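Local coordinates for ABC transporter, permease protein, putative (Porphyromonas gingivalis, PDB 2P0S) that is one domain of a putative ABC transporter permease, which probably takes part in moving substrates across the cell membrane, at residues D8-D16 and D29-E37. Residues are numbered along the deposited sequence; the frame is centred on the assembly and turned at random.
Sequences DMKTIAIAD and DEFRFVHAE
Strands 11-16 and 32-35 pair in parallel, their axes twisted 37° apart and Thr11, Ile12, Ala13 and Ile14 set beside Arg32, Phe33, Val34 and His35. Five backbone hydrogen bonds join them, from Arg32 N to Lys10 O (2.9 Å) at one end to Ala36 N on Ile14 O (2.9 Å) at the other; between these, Ile12 N bonds to Arg32 O and Ile14 N to Val34 O, and Val34 N returns to Ile12 O. The face that carries Ile12, Ile14 and Phe33 is largely apolar, with His35, bonded through ND1 to Glu22, at its end. The Phe33 ring leans against both isoleucines of the neighbouring strand: the side chains of Phe33 and Ile12 run side by side, with Phe33 CE1 3.8 Å from Ile12 CB, while Ile14 slants across the ring and brings CD1 to 3.6 Å from Phe33 CD1. In Ile14, CG1 lies anti to the carbonyl carbon (chi1 -55°) and the chain then extends, which carries CD1 to the ring. Further back, Ile12 CD1 also meets Phe31 CB at 4.0 Å, and helix 80-100 packs on this face through Val82 and Ile86. The other face is more mixed. Arg32 runs beside Thr11, and in one of its two modelled conformers NH2 makes a long, doubtful hydrogen bond of 3.3 Å to Thr11 OG1, the hydroxyl near the guanidinium edge; Val34 CG1 lies over one face of the guanidinium, toward its rim. Beyond the bridged residues, Ala36 CB rests 3.8 Å from Ala15 CB. Strand 11-16 is bonded on its other flank to strand 55-59, so 32-35 forms an outer strand of this chain's mixed sheet. The five main-chain bonds are enough to define the parallel register, whereas the isoleucine-phenylalanine cluster joins sheet to helix, and the arginine-threonine bond is the less certain link.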
loop_
_atom_site.group_PDB
_atom_site.type_symbol
_atom_site.label_atom_id
_atom_site.label_comp_id
_atom_site.label_asym_id
_atom_site.label_seq_id
_atom_site.Cartn_x
_atom_site.Cartn_y
_atom_site.Cartn_z
ATOM N N ASP A 8 -10.369 7.600 -12.815
ATOM C CA ASP A 8 -9.314 6.642 -13.298
ATOM C C ASP A 8 -8.843 5.649 -12.181
ATOM O O ASP A 8 -7.645 5.288 -12.121
ATOM C CB ASP A 8 -8.122 7.422 -13.830
ATOM C CG ASP A 8 -7.925 8.740 -13.091
ATOM O OD1 ASP A 8 -8.028 9.790 -13.777
ATOM O OD2 ASP A 8 -7.709 8.708 -11.837
HETATM N N MSE A 9 -9.778 5.263 -11.293
HETATM C CA MSE A 9 -9.617 3.999 -10.497
HETATM C C MSE A 9 -9.751 2.815 -11.457
HETATM O O MSE A 9 -10.729 2.781 -12.301
HETATM C CB MSE A 9 -10.698 3.842 -9.422
HETATM C CG MSE A 9 -10.250 3.928 -7.978
HETATM SE SE MSE A 9 -11.834 3.724 -6.905
HETATM C CE MSE A 9 -12.899 4.755 -8.168
ATOM N N LYS A 10 -8.842 1.821 -11.317
ATOM C CA LYS A 10 -9.095 0.549 -11.978
ATOM C C LYS A 10 -10.126 -0.257 -11.295
ATOM O O LYS A 10 -10.188 -0.235 -10.052
ATOM C CB LYS A 10 -7.915 -0.407 -12.069
ATOM C CG LYS A 10 -6.710 -0.146 -11.304
ATOM C CD LYS A 10 -5.541 -0.202 -12.294
ATOM C CE LYS A 10 -5.879 0.603 -13.494
ATOM N NZ LYS A 10 -4.658 1.329 -13.887
ATOM N N THR A 11 -10.893 -0.991 -12.106
ATOM C CA THR A 11 -11.937 -1.897 -11.646
ATOM C C THR A 11 -11.346 -3.296 -11.593
ATOM O O THR A 11 -10.880 -3.840 -12.627
ATOM C CB THR A 11 -13.096 -1.818 -12.597
ATOM O OG1 THR A 11 -13.563 -0.446 -12.563
ATOM C CG2 THR A 11 -14.252 -2.742 -12.220
ATOM N N ILE A 12 -11.414 -3.931 -10.425
ATOM C CA ILE A 12 -10.900 -5.313 -10.332
ATOM C C ILE A 12 -12.008 -6.267 -9.895
ATOM O O ILE A 12 -12.643 -6.054 -8.804
ATOM C CB ILE A 12 -9.793 -5.308 -9.279
ATOM C CG1 ILE A 12 -8.695 -4.301 -9.664
ATOM C CG2 ILE A 12 -9.278 -6.718 -9.055
ATOM C CD1 ILE A 12 -7.533 -4.290 -8.673
ATOM N N ALA A 13 -12.295 -7.261 -10.725
ATOM C CA ALA A 13 -13.367 -8.190 -10.395
ATOM C C ALA A 13 -12.736 -9.270 -9.500
ATOM O O ALA A 13 -11.742 -9.785 -9.863
ATOM C CB ALA A 13 -13.863 -8.860 -11.536
ATOM N N ILE A 14 -13.426 -9.668 -8.443
ATOM C CA ILE A 14 -12.892 -10.674 -7.521
ATOM C C ILE A 14 -13.579 -12.008 -7.782
ATOM O O ILE A 14 -14.818 -12.166 -7.603
ATOM C CB ILE A 14 -13.045 -10.276 -6.057
ATOM C CG1 ILE A 14 -12.384 -8.864 -5.804
ATOM C CG2 ILE A 14 -12.529 -11.462 -5.179
ATOM C CD1 ILE A 14 -12.552 -8.323 -4.354
ATOM N N ALA A 15 -12.782 -13.030 -8.151
ATOM C CA ALA A 15 -13.299 -14.432 -8.412
ATOM C C ALA A 15 -12.727 -15.310 -7.300
ATOM O O ALA A 15 -11.673 -15.930 -7.496
ATOM C CB ALA A 15 -12.824 -15.007 -9.720
ATOM N N ASP A 16 -13.386 -15.297 -6.172
ATOM C CA ASP A 16 -12.895 -16.017 -4.953
ATOM C C ASP A 16 -13.725 -17.282 -4.741
ATOM O O ASP A 16 -14.905 -17.232 -4.314
ATOM C CB ASP A 16 -13.024 -15.103 -3.745
ATOM C CG ASP A 16 -12.723 -15.794 -2.458
ATOM O OD1 ASP A 16 -12.133 -16.897 -2.553
ATOM O OD2 ASP A 16 -13.087 -15.201 -1.444
ATOM N N ASP A 29 -9.964 2.321 -0.661
ATOM C CA ASP A 29 -9.938 3.657 -1.272
ATOM C C ASP A 29 -8.991 3.873 -2.460
ATOM O O ASP A 29 -8.782 5.024 -2.912
ATOM C CB ASP A 29 -9.782 4.764 -0.204
ATOM C CG ASP A 29 -8.368 4.823 0.364
ATOM O OD1 ASP A 29 -8.011 5.880 1.002
ATOM O OD2 ASP A 29 -7.621 3.823 0.183
ATOM N N GLU A 30 -8.476 2.783 -3.023
ATOM C CA GLU A 30 -7.558 2.842 -4.158
ATOM C C GLU A 30 -8.056 2.240 -5.476
ATOM O O GLU A 30 -7.638 2.709 -6.530
ATOM C CB GLU A 30 -6.258 2.046 -3.831
ATOM C CG GLU A 30 -5.227 2.873 -3.126
ATOM C CD GLU A 30 -3.862 2.181 -3.185
ATOM O OE1 GLU A 30 -3.665 1.253 -2.334
ATOM O OE2 GLU A 30 -3.038 2.556 -4.102
ATOM N N PHE A 31 -8.815 1.123 -5.375
ATOM C CA PHE A 31 -9.318 0.377 -6.514
ATOM C C PHE A 31 -10.847 0.141 -6.371
ATOM O O PHE A 31 -11.367 0.086 -5.240
ATOM C CB PHE A 31 -8.624 -0.952 -6.742
ATOM C CG PHE A 31 -7.123 -0.855 -6.607
ATOM C CD1 PHE A 31 -6.381 -0.203 -7.587
ATOM C CD2 PHE A 31 -6.484 -1.357 -5.495
ATOM C CE1 PHE A 31 -5.005 -0.125 -7.494
ATOM C CE2 PHE A 31 -5.099 -1.197 -5.378
ATOM C CZ PHE A 31 -4.415 -0.572 -6.383
ATOM N N ARG A 32 -11.480 -0.124 -7.496
ATOM C CA ARG A 32 -12.901 -0.328 -7.534
ATOM C C ARG A 32 -13.202 -1.853 -7.590
ATOM O O ARG A 32 -13.226 -2.454 -8.679
ATOM C CB ARG A 32 -13.481 0.447 -8.749
ATOM C CG ARG A 32 -14.914 0.598 -8.619
ATOM C CD ARG A 32 -15.588 1.059 -9.970
ATOM N NE ARG A 32 -16.916 0.472 -9.976
ATOM C CZ ARG A 32 -17.473 -0.256 -10.951
ATOM N NH1 ARG A 32 -18.712 -0.753 -10.776
ATOM N NH2 ARG A 32 -16.805 -0.517 -12.080
ATOM N N PHE A 33 -13.455 -2.482 -6.436
ATOM C CA PHE A 33 -13.651 -3.899 -6.467
ATOM C C PHE A 33 -15.086 -4.320 -6.724
ATOM O O PHE A 33 -16.047 -3.763 -6.076
ATOM C CB PHE A 33 -13.151 -4.507 -5.113
ATOM C CG PHE A 33 -11.646 -4.429 -4.970
ATOM C CD1 PHE A 33 -10.840 -5.450 -5.559
ATOM C CD2 PHE A 33 -11.007 -3.451 -4.227
ATOM C CE1 PHE A 33 -9.482 -5.391 -5.484
ATOM C CE2 PHE A 33 -9.570 -3.395 -4.102
ATOM C CZ PHE A 33 -8.784 -4.412 -4.703
ATOM N N VAL A 34 -15.275 -5.329 -7.575
ATOM C CA VAL A 34 -16.577 -5.905 -7.803
ATOM C C VAL A 34 -16.612 -7.374 -7.796
ATOM O O VAL A 34 -15.532 -7.964 -7.872
ATOM C CB VAL A 34 -17.164 -5.400 -9.181
ATOM C CG1 VAL A 34 -17.061 -3.890 -9.274
ATOM C CG2 VAL A 34 -16.348 -6.000 -10.357
ATOM N N HIS A 35 -17.774 -8.011 -7.726
ATOM C CA HIS A 35 -17.883 -9.502 -7.672
ATOM C C HIS A 35 -17.718 -9.971 -9.061
ATOM O O HIS A 35 -18.460 -9.459 -10.016
ATOM C CB HIS A 35 -19.307 -9.849 -7.195
ATOM C CG HIS A 35 -19.566 -11.295 -7.123
ATOM N ND1 HIS A 35 -18.882 -12.099 -6.211
ATOM C CD2 HIS A 35 -20.357 -12.112 -7.841
ATOM C CE1 HIS A 35 -19.277 -13.341 -6.363
ATOM N NE2 HIS A 35 -20.157 -13.393 -7.358
ATOM N N ALA A 36 -16.875 -10.951 -9.285
ATOM C CA ALA A 36 -16.811 -11.599 -10.625
ATOM C C ALA A 36 -18.066 -12.362 -10.939
ATOM O O ALA A 36 -18.438 -13.326 -10.254
ATOM C CB ALA A 36 -15.562 -12.575 -10.675
ATOM N N GLU A 37 -18.708 -11.964 -12.040
ATOM C CA GLU A 37 -19.805 -12.709 -12.583
ATOM C C GLU A 37 -19.424 -13.699 -13.686
ATOM O O GLU A 37 -20.283 -14.432 -14.112
ATOM C CB GLU A 37 -20.842 -11.692 -13.128
ATOM C CG GLU A 37 -21.444 -10.877 -11.974
ATOM C CD GLU A 37 -22.332 -11.675 -11.017
ATOM O OE1 GLU A 37 -22.789 -11.065 -10.036
ATOM O OE2 GLU A 37 -22.572 -12.903 -11.189
#